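Local coordinates for GP37 (Pseudomonas phage phikz, PDB 5FT0), which probably inhibits RNase E of the host RNA degradosome, and so would protect phage RNA from degradation during infection, at residues A95-D101 with K168-V173; L176-Y180 with F225-I229; I124-I128 with K228-Y232; H135-I139 with Y210-E214; D19-H25 with N82-D87. One frame throughout, in Å; residues are numbered along the deposited sequence. Where two conformers were deposited one is given.

Overall arrangement
Interactions 2, 3 and 4 are buried and meet on the seven-stranded antiparallel sheet, whereas interaction 1 is partly buried and interaction 5 lies at the surface. Helix 158-187 serves both interaction 1, where asparagines and a water join it to the end of helix 87-98, and interaction 2, where only apolar and aromatic side chains meet. Strand 220-232 carries interactions 2 and 3, which share Lys228 and Ile229; interaction 3 adds backbone pairing. Interaction 4 works on the neighbouring strand 206-217, its Ser212 lying 2.8 Å (OG to OG1) from Thr226 of interaction 2. Interaction 5, rich in polar bonds, touches interaction 2 through Leu83 and Lys84.

Interaction 1. Residues A95-D101 with K168-V173; sequences AVICGND and KNANNV. With K (potassium ion), chain D.
The last turn of a helix, Ala95-Cys98, and the loop Gly99-Asp101 lie against helical segment 168-173, kinked where the N atoms of Lys168, Asn171 and Asn172 lack the bond to the turn before; Val96 and Asn172 are in register (CA-CA 5.2 Å). Lys168 (all t) places its CE 3.3 Å from Gly99 O and its NZ 3.8 Å from Asn100 OD1, which is hydrogen-bonded to Glu102 N. Asn169 (phi/psi -113/-4, chi1 m) makes the direct polar link: Asn100, with chi1 t, donates ND2 to Asn169 OD1 at 3.1 Å. A water also donates to Asn169 OD1 and to Val96 O, both at 2.7 Å, while Asn169 ND2 turns back to Val165 O. One turn on, Asn172, m in chi1, packs close to Gly99, where a CB would clash with its ND2, and its O lies 3.3 Å from Val96 CG2. Val173, whose N bonds Asn169 O at 2.9 Å, closes the apolar part, its CG2 3.9 Å from Val96 CG1. The end of helix 87-98, packed on helix 158-187, and the loop after it supply two main-chain carbonyls, Ile97 O and Asn100 O (each 2.8 Å from the ion), to a potassium site completed by Tyr103 O.

Interaction 2. Residues L176-Y180 with F225-I229; sequences LILAY and FTIKI
Helical segment 176-180 lies over extended segment 225-229 nearly antiparallel, at 170° with axes 10.5 Å apart; Ile177 is opposite Ile227 (CA-CA 7.9 Å) and Tyr180 opposite Phe225 (9.0 Å). Alternate strand residues Phe225, Ile227 and Ile229 point at the helix. Ile227 (m, t) is the central bump: its CD1 enters the hollow between Leu176 and Tyr180, 4.4 Å from Leu176 CG and 3.8 Å from the centroid of the Tyr180 ring, a CH-pi contact 20° off the normal. This is the alpha-on-beta packing by which the long helix 158-187 covers one face of the antiparallel sheet. Ile177 (m, m) bends its CD1 into the notch between Ile227 and Ile229, 4.0 Å from Ile227 CG2 and 4.2 Å from Ile229 CD1. Farther along, Tyr180 (chi1 m) meets Phe225 (chi1 t) obliquely, with planes at 32° and centroids 4.9 Å apart; Tyr180 CE2 sits over a face of the Phe225 ring, 3.6 Å from Phe225 CE1. Phe130 of strand 122-132 packs against both rings.

Interaction 3. Residues I124-I128 with K228-Y232; sequences ILPVI and KIVRY
A classic beta bulge marks this contact: Val127 and Ile128 both face Val110 of strand 109-115, and the chain turns a corner there. Strand 124-126 consequently crosses strand 228-232 at 102°, axes 8.9 Å apart, and antiparallel pairing is reached at Ile128 with Ile229, a non-hydrogen-bonded pair (CA-CA 4.5 Å). Val127 has phi/psi -119/-51, away from the extended values of its neighbours. Ile124 pairs with a strand of the second subunit, continuing the sheet across the interface. In the apolar class, Ile128 and Ile229, both m, t, share one sheet face and touch through their CG1 atoms at 4.3 Å, beneath Val173 of helix 158-187; Leu125 CD1 lies 3.7 Å from Tyr232 CZ. Two CA-H...O contacts follow, Ile229 CA to Val127 O at 3.2 Å and Ile128 CA to Lys228 O at 3.3 Å. Two hydrogen bonds join the segments: Val230 N donates to Val127 O at 2.8 Å, and Tyr232, chi1 m, donates its OH to Pro126 O at a very short 2.5 Å.

Interaction 4. Residues H135-I139 with Y210-E214; sequences HVDDI and YFSFE. With ARG (arginine), chain C.
The arginine pocket seen in this structure borders this contact, in which the loop after strand 122-132 lies across strand 206-217. Residues 136-138 form a 3-10 turn, with Asp138 N bonded to His135 O (3.1 Å), against extended residues 210-214; His135 and Ser212 are in register (CA-CA 5.4 Å). Ser212 (chi1 m) is central: its OG accepts from Val136 N at 2.8 Å and also bonds Thr226 OG1, while its CB sits over the His135 ring, 3.5 Å from the centroid and 8° off the normal, a CH-pi contact. His135 (chi1 t) accepts at ND1 from Asp137 N (3.0 Å), and its CD2 lies 3.6 Å from Glu214 CG. Val136 CG2 meets Tyr210 CB at 3.7 Å; Ile139 CD1 meets Tyr210 CE2 at 4.0 Å. Glu214 (m, t) takes a very short 2.5 Å hydrogen bond at OE1 from arginine NH1, and Phe190, Asp192 and Ala194 complete the pocket. Glu214 OE1 also lies close to Glu222 OE2; the short bond is consistent with the guanidinium offsetting these like charges.

Interaction 5. Residues D19-H25 with N82-D87; sequences DGLHHPH and NLKYVD
Leu21 (t, p) lays its side chain over the turn 82-86, with CD1 3.9 Å from Tyr85 CB and 3.8 Å from Asn82 O, and CB 4.1 Å from Val86 CG2. The contact is loop-on-loop packing at the surface: the segment between helix 8-15 and strand 30-37 runs along the connection between helices 67-82 and 87-98, with Leu21 in register with Val86 (CA-CA 4.4 Å) and Pro24 with Asn82 (6.0 Å). Segment 19-25 is irregular, and 83-86 is a tight turn leading into helix 87-98, Tyr85 N bonding Asn82 O at 3.0 Å and Val86 N bonding Leu83 O at 3.1 Å. Gly20 adopts phi/psi 72/5, and a CB there would come within 3.3 Å of Val86 CG1; its O accepts from Asp87 N at 3.0 Å in a nearly straight bond (178°), just where helix 87-98 starts with Val86 at its N-cap. At the far end Asn82 (chi1 m) accepts with OD1 from His25 N at 2.8 Å, its ND2 being held by Ile78 O. His23 O approaches Tyr85 CB to 3.4 Å. One water accepts from His22 N (2.7 Å) and donates to Tyr85 O (2.6 Å) and Asp87 OD1 (3.2 Å). Asp19, at the start, forms a salt bridge with Lys187. His22 (chi1 m) completes the polar set, its ND1 donating to Asp87 OD2 at 3.2 Å.

Interaction 1. Residues A95-D101 with K168-V173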
# COMPACT_ATOMS: atom_id res chain seq x y z
N ALA A 95 -20.92 -11.28 11.74
CA ALA A 95 -20.86 -11.93 13.04
C ALA A 95 -19.42 -12.30 13.41
O ALA A 95 -19.04 -12.23 14.58
CB ALA A 95 -21.75 -13.17 13.05
N VAL A 96 -18.62 -12.71 12.42
CA VAL A 96 -17.21 -12.97 12.68
C VAL A 96 -16.48 -11.68 13.04
O VAL A 96 -15.71 -11.63 14.00
CB VAL A 96 -16.56 -13.66 11.47
CG1 VAL A 96 -15.06 -13.81 11.68
CG2 VAL A 96 -17.20 -15.02 11.22
N ILE A 97 -16.73 -10.62 12.27
CA ILE A 97 -16.01 -9.37 12.46
C ILE A 97 -16.38 -8.73 13.79
O ILE A 97 -15.50 -8.34 14.57
CB ILE A 97 -16.30 -8.42 11.28
CG1 ILE A 97 -15.80 -9.04 9.97
CG2 ILE A 97 -15.65 -7.06 11.52
CD1 ILE A 97 -16.40 -8.42 8.73
N CYS A 98 -17.68 -8.62 14.08
CA CYS A 98 -18.12 -7.99 15.32
C CYS A 98 -17.85 -8.86 16.54
O CYS A 98 -17.90 -8.36 17.67
CB CYS A 98 -19.61 -7.65 15.24
SG CYS A 98 -20.03 -6.47 13.94
N GLY A 99 -17.58 -10.15 16.35
CA GLY A 99 -17.27 -11.06 17.43
C GLY A 99 -15.85 -11.00 17.95
O GLY A 99 -15.47 -11.81 18.80
N ASN A 100 -15.05 -10.06 17.45
CA ASN A 100 -13.67 -9.91 17.89
C ASN A 100 -13.26 -8.46 17.67
O ASN A 100 -13.25 -7.99 16.53
CB ASN A 100 -12.73 -10.85 17.13
CG ASN A 100 -11.34 -10.93 17.74
OD1 ASN A 100 -10.85 -9.97 18.34
ND2 ASN A 100 -10.70 -12.09 17.61
N ASP A 101 -12.93 -7.76 18.76
CA ASP A 101 -12.54 -6.37 18.66
C ASP A 101 -11.25 -6.19 17.88
O ASP A 101 -11.02 -5.11 17.32
CB ASP A 101 -12.39 -5.76 20.06
CG ASP A 101 -13.69 -5.79 20.84
OD1 ASP A 101 -14.75 -5.47 20.26
OD2 ASP A 101 -13.65 -6.16 22.04
N LYS A 168 -12.75 -18.05 20.78
CA LYS A 168 -13.57 -16.84 20.74
C LYS A 168 -14.29 -16.68 19.41
O LYS A 168 -15.41 -16.16 19.37
CB LYS A 168 -12.70 -15.61 21.03
CG LYS A 168 -13.45 -14.28 21.00
CD LYS A 168 -12.53 -13.12 21.33
CE LYS A 168 -13.29 -11.79 21.32
NZ LYS A 168 -12.40 -10.65 21.70
N ASN A 169 -13.68 -17.14 18.32
CA ASN A 169 -14.21 -16.94 16.98
C ASN A 169 -14.66 -18.24 16.32
O ASN A 169 -15.21 -18.19 15.21
CB ASN A 169 -13.15 -16.27 16.10
CG ASN A 169 -12.45 -15.13 16.80
OD1 ASN A 169 -12.95 -14.01 16.85
ND2 ASN A 169 -11.26 -15.41 17.34
N ALA A 170 -14.46 -19.39 16.97
CA ALA A 170 -14.57 -20.67 16.28
C ALA A 170 -15.97 -20.90 15.72
O ALA A 170 -16.13 -21.34 14.58
CB ALA A 170 -14.18 -21.81 17.21
N ASN A 171 -17.01 -20.61 16.52
CA ASN A 171 -18.36 -20.90 16.07
C ASN A 171 -18.84 -19.90 15.02
O ASN A 171 -19.54 -20.28 14.08
CB ASN A 171 -19.32 -20.93 17.26
CG ASN A 171 -20.70 -21.43 16.88
OD1 ASN A 171 -21.67 -20.67 16.85
ND2 ASN A 171 -20.80 -22.72 16.57
N ASN A 172 -18.48 -18.62 15.17
CA ASN A 172 -18.83 -17.64 14.15
C ASN A 172 -18.17 -17.97 12.82
O ASN A 172 -18.79 -17.83 11.76
CB ASN A 172 -18.41 -16.24 14.61
CG ASN A 172 -19.28 -15.70 15.73
OD1 ASN A 172 -20.47 -16.02 15.82
ND2 ASN A 172 -18.69 -14.88 16.59
N VAL A 173 -16.92 -18.43 12.86
CA VAL A 173 -16.20 -18.77 11.64
C VAL A 173 -16.78 -20.04 11.02
O VAL A 173 -16.95 -20.13 9.80
CB VAL A 173 -14.70 -18.91 11.92
CG1 VAL A 173 -13.98 -19.50 10.73
CG2 VAL A 173 -14.10 -17.55 12.27
K K D . -14.35 -5.81 15.12
O HOH W 1 -15.41 -13.79 15.65

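Interaction 2. Residues L176-Y180 with F225-I229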
# COMPACT_ATOMS: atom_id res chain seq x y z
N LEU A 176 -19.78 -19.10 9.24
CA LEU A 176 -19.48 -18.42 7.99
C LEU A 176 -19.25 -19.42 6.86
O LEU A 176 -19.81 -19.29 5.77
CB LEU A 176 -18.26 -17.52 8.16
CG LEU A 176 -17.64 -16.94 6.89
CD1 LEU A 176 -18.62 -16.02 6.19
CD2 LEU A 176 -16.35 -16.19 7.21
N ILE A 177 -18.43 -20.44 7.12
CA ILE A 177 -18.21 -21.50 6.14
C ILE A 177 -19.52 -22.20 5.81
O ILE A 177 -19.83 -22.45 4.64
CB ILE A 177 -17.15 -22.50 6.66
CG1 ILE A 177 -15.82 -21.79 6.91
CG2 ILE A 177 -16.99 -23.66 5.69
CD1 ILE A 177 -15.29 -21.05 5.70
N LEU A 178 -20.31 -22.51 6.84
CA LEU A 178 -21.58 -23.20 6.64
C LEU A 178 -22.52 -22.38 5.76
O LEU A 178 -23.16 -22.92 4.85
CB LEU A 178 -22.23 -23.48 7.99
CG LEU A 178 -22.90 -24.84 8.21
CD1 LEU A 178 -21.86 -25.95 8.20
CD2 LEU A 178 -23.68 -24.84 9.52
N ALA A 179 -22.59 -21.07 6.01
CA ALA A 179 -23.46 -20.21 5.22
C ALA A 179 -23.09 -20.24 3.74
O ALA A 179 -23.96 -20.36 2.87
CB ALA A 179 -23.41 -18.78 5.76
N TYR A 180 -21.79 -20.13 3.44
CA TYR A 180 -21.35 -20.24 2.06
C TYR A 180 -21.60 -21.64 1.51
O TYR A 180 -21.97 -21.80 0.34
CB TYR A 180 -19.87 -19.87 1.94
CG TYR A 180 -19.65 -18.39 1.77
CD1 TYR A 180 -19.63 -17.54 2.86
CD2 TYR A 180 -19.49 -17.84 0.50
CE1 TYR A 180 -19.44 -16.18 2.70
CE2 TYR A 180 -19.30 -16.49 0.33
CZ TYR A 180 -19.28 -15.66 1.44
OH TYR A 180 -19.09 -14.31 1.27
N PHE A 225 -15.78 -19.49 -5.80
CA PHE A 225 -15.53 -18.70 -4.61
C PHE A 225 -14.70 -19.52 -3.64
O PHE A 225 -14.99 -20.71 -3.42
CB PHE A 225 -16.84 -18.25 -3.94
CG PHE A 225 -16.68 -17.06 -3.02
CD1 PHE A 225 -16.11 -17.20 -1.77
CD2 PHE A 225 -17.10 -15.81 -3.43
CE1 PHE A 225 -15.97 -16.11 -0.93
CE2 PHE A 225 -16.96 -14.71 -2.59
CZ PHE A 225 -16.39 -14.86 -1.35
N THR A 226 -13.68 -18.90 -3.07
CA THR A 226 -12.82 -19.54 -2.08
C THR A 226 -12.72 -18.66 -0.85
O THR A 226 -12.65 -17.43 -0.95
CB THR A 226 -11.42 -19.82 -2.65
OG1 THR A 226 -11.51 -20.78 -3.71
CG2 THR A 226 -10.49 -20.36 -1.57
N ILE A 227 -12.75 -19.29 0.32
CA ILE A 227 -12.46 -18.63 1.59
C ILE A 227 -11.20 -19.27 2.15
O ILE A 227 -11.12 -20.49 2.29
CB ILE A 227 -13.62 -18.76 2.59
CG1 ILE A 227 -14.89 -18.13 2.01
CG2 ILE A 227 -13.25 -18.12 3.91
CD1 ILE A 227 -16.07 -18.19 2.95
N LYS A 228 -10.20 -18.44 2.47
CA LYS A 228 -8.96 -18.90 3.06
C LYS A 228 -8.90 -18.45 4.51
O LYS A 228 -9.17 -17.29 4.82
CB LYS A 228 -7.74 -18.36 2.30
CG LYS A 228 -6.41 -18.82 2.90
CD LYS A 228 -5.21 -18.29 2.13
CE LYS A 228 -4.97 -16.83 2.40
NZ LYS A 228 -3.75 -16.34 1.71
N ILE A 229 -8.55 -19.38 5.39
CA ILE A 229 -8.37 -19.10 6.81
C ILE A 229 -6.94 -19.50 7.18
O ILE A 229 -6.48 -20.58 6.80
CB ILE A 229 -9.39 -19.85 7.68
CG1 ILE A 229 -10.81 -19.48 7.23
CG2 ILE A 229 -9.20 -19.50 9.15
CD1 ILE A 229 -11.89 -20.25 7.95

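Interaction 3. Residues I124-I128 with K228-Y232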
# COMPACT_ATOMS: atom_id res chain seq x y z
N ILE A 124 -2.22 -5.07 7.19
CA ILE A 124 -3.09 -5.95 7.97
C ILE A 124 -2.49 -7.35 7.99
O ILE A 124 -1.92 -7.81 6.99
CB ILE A 124 -4.52 -5.98 7.38
CG1 ILE A 124 -5.12 -4.58 7.36
CG2 ILE A 124 -5.42 -6.92 8.17
CD1 ILE A 124 -6.40 -4.49 6.59
N LEU A 125 -2.62 -8.03 9.13
CA LEU A 125 -2.24 -9.43 9.24
C LEU A 125 -3.46 -10.27 8.91
O LEU A 125 -4.40 -10.32 9.72
CB LEU A 125 -1.72 -9.74 10.63
CG LEU A 125 -1.24 -11.18 10.82
CD1 LEU A 125 -0.04 -11.46 9.93
CD2 LEU A 125 -0.91 -11.46 12.28
N PRO A 126 -3.50 -10.95 7.77
CA PRO A 126 -4.75 -11.61 7.35
C PRO A 126 -5.05 -12.85 8.19
O PRO A 126 -4.16 -13.61 8.56
CB PRO A 126 -4.48 -11.99 5.89
CG PRO A 126 -3.24 -11.24 5.49
CD PRO A 126 -2.45 -11.08 6.75
N VAL A 127 -6.34 -13.03 8.48
CA VAL A 127 -6.84 -14.22 9.16
C VAL A 127 -7.85 -14.97 8.29
O VAL A 127 -7.72 -16.18 8.08
CB VAL A 127 -7.47 -13.86 10.53
CG1 VAL A 127 -8.19 -15.06 11.12
CG2 VAL A 127 -6.40 -13.35 11.49
N ILE A 128 -8.85 -14.26 7.77
CA ILE A 128 -9.81 -14.81 6.83
C ILE A 128 -9.73 -13.98 5.56
O ILE A 128 -9.84 -12.75 5.61
CB ILE A 128 -11.24 -14.80 7.39
CG1 ILE A 128 -11.30 -15.53 8.74
CG2 ILE A 128 -12.21 -15.42 6.40
CD1 ILE A 128 -12.62 -15.36 9.46
N LYS A 228 -10.20 -18.44 2.47
CA LYS A 228 -8.96 -18.90 3.06
C LYS A 228 -8.90 -18.45 4.51
O LYS A 228 -9.17 -17.29 4.82
CB LYS A 228 -7.74 -18.36 2.30
CG LYS A 228 -6.41 -18.82 2.90
CD LYS A 228 -5.21 -18.29 2.13
CE LYS A 228 -4.97 -16.83 2.40
NZ LYS A 228 -3.75 -16.34 1.71
N ILE A 229 -8.55 -19.38 5.39
CA ILE A 229 -8.37 -19.10 6.81
C ILE A 229 -6.94 -19.50 7.18
O ILE A 229 -6.48 -20.58 6.80
CB ILE A 229 -9.39 -19.85 7.68
CG1 ILE A 229 -10.81 -19.48 7.23
CG2 ILE A 229 -9.20 -19.50 9.15
CD1 ILE A 229 -11.89 -20.25 7.95
N VAL A 230 -6.26 -18.62 7.90
CA VAL A 230 -4.85 -18.81 8.25
C VAL A 230 -4.72 -18.89 9.76
O VAL A 230 -5.23 -18.01 10.48
CB VAL A 230 -3.97 -17.67 7.69
CG1 VAL A 230 -2.50 -17.95 7.99
CG2 VAL A 230 -4.20 -17.50 6.20
N ARG A 231 -4.06 -19.93 10.24
CA ARG A 231 -3.60 -20.01 11.62
C ARG A 231 -2.08 -19.90 11.62
O ARG A 231 -1.41 -20.65 10.89
CB ARG A 231 -4.03 -21.31 12.29
CG ARG A 231 -3.63 -21.39 13.76
CD ARG A 231 -3.50 -22.82 14.22
NE ARG A 231 -3.53 -22.95 15.67
CZ ARG A 231 -2.45 -23.07 16.44
NH1 ARG A 231 -1.24 -23.08 15.89
NH2 ARG A 231 -2.57 -23.17 17.75
N TYR A 232 -1.55 -18.98 12.41
CA TYR A 232 -0.12 -18.77 12.46
C TYR A 232 0.51 -19.66 13.54
O TYR A 232 -0.19 -20.42 14.22
CB TYR A 232 0.17 -17.28 12.67
CG TYR A 232 -0.34 -16.44 11.52
CD1 TYR A 232 0.38 -16.35 10.33
CD2 TYR A 232 -1.56 -15.78 11.60
CE1 TYR A 232 -0.09 -15.60 9.27
CE2 TYR A 232 -2.03 -15.02 10.54
CZ TYR A 232 -1.29 -14.94 9.38
OH TYR A 232 -1.76 -14.19 8.32

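Interaction 4. Residues H135-I139 with Y210-E214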
# COMPACT_ATOMS: atom_id res chain seq x y z
N HIS A 135 -10.72 -20.90 -7.27
CA HIS A 135 -10.92 -22.24 -6.73
C HIS A 135 -9.56 -22.83 -6.37
O HIS A 135 -8.58 -22.61 -7.08
CB HIS A 135 -11.65 -23.14 -7.73
CG HIS A 135 -12.20 -24.40 -7.13
ND1 HIS A 135 -11.40 -25.46 -6.76
CD2 HIS A 135 -13.47 -24.77 -6.85
CE1 HIS A 135 -12.15 -26.42 -6.27
NE2 HIS A 135 -13.41 -26.04 -6.32
N VAL A 136 -9.51 -23.58 -5.27
CA VAL A 136 -8.22 -24.05 -4.76
C VAL A 136 -7.57 -25.03 -5.73
O VAL A 136 -6.34 -25.14 -5.78
CB VAL A 136 -8.39 -24.67 -3.35
CG1 VAL A 136 -9.21 -25.95 -3.42
CG2 VAL A 136 -7.03 -24.93 -2.71
N ASP A 137 -8.38 -25.75 -6.53
CA ASP A 137 -7.82 -26.70 -7.48
C ASP A 137 -6.94 -26.03 -8.53
O ASP A 137 -6.16 -26.72 -9.19
CB ASP A 137 -8.94 -27.48 -8.17
CG ASP A 137 -9.66 -28.42 -7.22
OD1 ASP A 137 -9.09 -28.76 -6.16
OD2 ASP A 137 -10.80 -28.84 -7.54
N ASP A 138 -7.05 -24.72 -8.70
CA ASP A 138 -6.26 -24.00 -9.69
C ASP A 138 -4.95 -23.45 -9.13
O ASP A 138 -4.13 -22.95 -9.90
CB ASP A 138 -7.08 -22.86 -10.30
CG ASP A 138 -8.35 -23.35 -10.97
OD1 ASP A 138 -8.38 -24.51 -11.43
OD2 ASP A 138 -9.33 -22.57 -11.03
N ILE A 139 -4.74 -23.51 -7.81
CA ILE A 139 -3.50 -23.03 -7.21
C ILE A 139 -2.89 -24.13 -6.35
O ILE A 139 -1.89 -23.90 -5.66
CB ILE A 139 -3.73 -21.75 -6.38
CG1 ILE A 139 -4.80 -22.00 -5.31
CG2 ILE A 139 -4.12 -20.59 -7.28
CD1 ILE A 139 -4.98 -20.84 -4.35
N TYR A 210 -8.29 -23.94 2.86
CA TYR A 210 -9.03 -23.36 1.75
C TYR A 210 -10.38 -24.04 1.62
O TYR A 210 -10.46 -25.27 1.55
CB TYR A 210 -8.24 -23.50 0.45
CG TYR A 210 -6.98 -22.66 0.40
CD1 TYR A 210 -5.83 -23.06 1.08
CD2 TYR A 210 -6.93 -21.49 -0.34
CE1 TYR A 210 -4.68 -22.30 1.04
CE2 TYR A 210 -5.77 -20.73 -0.39
CZ TYR A 210 -4.65 -21.14 0.31
OH TYR A 210 -3.50 -20.38 0.26
N PHE A 211 -11.44 -23.24 1.59
CA PHE A 211 -12.80 -23.71 1.35
C PHE A 211 -13.25 -23.17 0.00
O PHE A 211 -13.52 -21.97 -0.13
CB PHE A 211 -13.75 -23.26 2.46
CG PHE A 211 -13.28 -23.61 3.85
CD1 PHE A 211 -12.42 -22.78 4.55
CD2 PHE A 211 -13.72 -24.78 4.46
CE1 PHE A 211 -12.00 -23.10 5.82
CE2 PHE A 211 -13.30 -25.11 5.74
CZ PHE A 211 -12.44 -24.27 6.42
N SER A 212 -13.32 -24.05 -0.99
CA SER A 212 -13.68 -23.65 -2.35
C SER A 212 -15.07 -24.15 -2.71
O SER A 212 -15.54 -25.17 -2.20
CB SER A 212 -12.65 -24.17 -3.36
OG SER A 212 -11.41 -23.51 -3.18
N PHE A 213 -15.73 -23.42 -3.61
CA PHE A 213 -17.11 -23.70 -3.97
C PHE A 213 -17.30 -23.47 -5.46
O PHE A 213 -16.64 -22.62 -6.06
CB PHE A 213 -18.09 -22.81 -3.18
CG PHE A 213 -17.88 -22.86 -1.70
CD1 PHE A 213 -18.46 -23.86 -0.93
CD2 PHE A 213 -17.11 -21.91 -1.06
CE1 PHE A 213 -18.28 -23.91 0.43
CE2 PHE A 213 -16.91 -21.95 0.31
CZ PHE A 213 -17.50 -22.95 1.05
N GLU A 214 -18.21 -24.25 -6.04
CA GLU A 214 -18.58 -24.12 -7.44
C GLU A 214 -20.09 -23.94 -7.51
O GLU A 214 -20.84 -24.73 -6.93
CB GLU A 214 -18.17 -25.36 -8.25
CG GLU A 214 -16.69 -25.69 -8.16
CD GLU A 214 -16.39 -27.08 -8.70
OE1 GLU A 214 -16.23 -27.22 -9.93
OE2 GLU A 214 -16.31 -28.03 -7.90
N ARG C . -19.64 -28.15 -10.40
CA ARG C . -20.14 -28.88 -11.56
C ARG C . -20.66 -30.26 -11.14
O ARG C . -20.14 -30.88 -10.21
CB ARG C . -19.04 -29.02 -12.61
CG ARG C . -17.78 -29.67 -12.07
CD ARG C . -16.64 -29.59 -13.06
NE ARG C . -15.47 -30.32 -12.58
CZ ARG C . -14.56 -29.81 -11.75
NH1 ARG C . -14.68 -28.56 -11.32
NH2 ARG C . -13.53 -30.55 -11.36
OXT ARG C . -21.62 -30.77 -11.71

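Interaction 5. Residues D19-H25 with N82-D87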
# COMPACT_ATOMS: atom_id res chain seq x y z
N ASP A 19 -30.25 -15.19 -5.37
CA ASP A 19 -31.10 -15.14 -4.19
C ASP A 19 -30.48 -14.27 -3.10
O ASP A 19 -29.28 -14.33 -2.85
CB ASP A 19 -31.33 -16.55 -3.65
CG ASP A 19 -32.60 -17.18 -4.16
OD1 ASP A 19 -33.05 -16.83 -5.28
OD2 ASP A 19 -33.16 -18.02 -3.43
N GLY A 20 -31.32 -13.47 -2.46
CA GLY A 20 -30.92 -12.71 -1.29
C GLY A 20 -30.00 -11.53 -1.55
O GLY A 20 -29.55 -10.90 -0.58
N LEU A 21 -29.70 -11.21 -2.80
CA LEU A 21 -28.87 -10.06 -3.12
C LEU A 21 -29.77 -8.85 -3.34
O LEU A 21 -30.63 -8.85 -4.22
CB LEU A 21 -28.02 -10.32 -4.36
CG LEU A 21 -27.10 -9.17 -4.77
CD1 LEU A 21 -26.19 -8.78 -3.61
CD2 LEU A 21 -26.27 -9.53 -5.99
N HIS A 22 -29.57 -7.81 -2.52
CA HIS A 22 -30.32 -6.57 -2.67
C HIS A 22 -29.45 -5.33 -2.70
O HIS A 22 -29.93 -4.29 -3.18
CB HIS A 22 -31.34 -6.42 -1.54
CG HIS A 22 -32.37 -7.51 -1.51
ND1 HIS A 22 -32.35 -8.52 -0.57
CD2 HIS A 22 -33.44 -7.75 -2.30
CE1 HIS A 22 -33.36 -9.33 -0.79
NE2 HIS A 22 -34.04 -8.89 -1.84
N HIS A 23 -28.22 -5.39 -2.22
CA HIS A 23 -27.33 -4.23 -2.18
C HIS A 23 -26.01 -4.59 -2.84
O HIS A 23 -24.99 -4.78 -2.18
CB HIS A 23 -27.12 -3.76 -0.73
CG HIS A 23 -28.41 -3.56 0.01
ND1 HIS A 23 -29.27 -2.53 -0.28
CD2 HIS A 23 -28.98 -4.27 1.01
CE1 HIS A 23 -30.32 -2.61 0.52
NE2 HIS A 23 -30.17 -3.65 1.31
N PRO A 24 -26.00 -4.69 -4.17
CA PRO A 24 -24.76 -5.01 -4.87
C PRO A 24 -23.78 -3.85 -4.79
O PRO A 24 -24.12 -2.73 -4.42
CB PRO A 24 -25.22 -5.24 -6.31
CG PRO A 24 -26.44 -4.40 -6.45
CD PRO A 24 -27.12 -4.45 -5.10
N HIS A 25 -22.53 -4.15 -5.16
CA HIS A 25 -21.52 -3.13 -5.34
C HIS A 25 -21.99 -2.11 -6.38
O HIS A 25 -22.85 -2.43 -7.21
CB HIS A 25 -20.19 -3.77 -5.77
CG HIS A 25 -19.02 -2.84 -5.71
ND1 HIS A 25 -18.65 -2.05 -6.77
CD2 HIS A 25 -18.12 -2.60 -4.73
CE1 HIS A 25 -17.58 -1.34 -6.44
NE2 HIS A 25 -17.24 -1.66 -5.20
N ASN A 82 -19.95 -10.27 -5.85
CA ASN A 82 -21.11 -9.73 -5.16
C ASN A 82 -21.79 -10.72 -4.24
O ASN A 82 -22.75 -10.35 -3.55
CB ASN A 82 -22.11 -9.17 -6.17
CG ASN A 82 -21.71 -7.81 -6.69
OD1 ASN A 82 -22.01 -6.78 -6.08
ND2 ASN A 82 -21.00 -7.79 -7.82
N LEU A 83 -21.33 -11.98 -4.21
CA LEU A 83 -21.84 -12.93 -3.23
C LEU A 83 -21.62 -12.43 -1.80
O LEU A 83 -22.41 -12.75 -0.91
CB LEU A 83 -21.17 -14.29 -3.41
CG LEU A 83 -21.49 -15.04 -4.70
CD1 LEU A 83 -20.68 -16.33 -4.80
CD2 LEU A 83 -22.99 -15.32 -4.78
N LYS A 84 -20.55 -11.66 -1.58
CA LYS A 84 -20.26 -11.10 -0.27
C LYS A 84 -21.40 -10.24 0.25
O LYS A 84 -21.53 -10.08 1.47
CB LYS A 84 -18.99 -10.27 -0.31
CG LYS A 84 -17.71 -11.07 -0.19
CD LYS A 84 -16.51 -10.20 -0.54
CE LYS A 84 -16.48 -9.91 -2.03
NZ LYS A 84 -15.63 -8.74 -2.36
N TYR A 85 -22.22 -9.68 -0.63
CA TYR A 85 -23.29 -8.78 -0.25
C TYR A 85 -24.65 -9.46 -0.17
O TYR A 85 -25.64 -8.79 0.15
CB TYR A 85 -23.34 -7.60 -1.22
CG TYR A 85 -22.00 -6.91 -1.36
CD1 TYR A 85 -21.38 -6.33 -0.26
CD2 TYR A 85 -21.35 -6.87 -2.59
CE1 TYR A 85 -20.14 -5.71 -0.38
CE2 TYR A 85 -20.11 -6.25 -2.71
CZ TYR A 85 -19.52 -5.67 -1.61
OH TYR A 85 -18.29 -5.06 -1.73
N VAL A 86 -24.72 -10.76 -0.44
CA VAL A 86 -25.94 -11.51 -0.18
C VAL A 86 -26.24 -11.46 1.31
O VAL A 86 -25.35 -11.68 2.14
CB VAL A 86 -25.79 -12.96 -0.68
CG1 VAL A 86 -26.91 -13.83 -0.16
CG2 VAL A 86 -25.75 -12.99 -2.21
N ASP A 87 -27.50 -11.15 1.64
CA ASP A 87 -27.93 -10.92 3.02
C ASP A 87 -27.31 -11.89 4.02
O ASP A 87 -26.56 -11.49 4.92
CB ASP A 87 -29.46 -10.98 3.11
CG ASP A 87 -30.14 -9.79 2.48
OD1 ASP A 87 -29.49 -8.73 2.34
OD2 ASP A 87 -31.33 -9.90 2.14
O HOH W 2 -28.02 -7.76 -0.34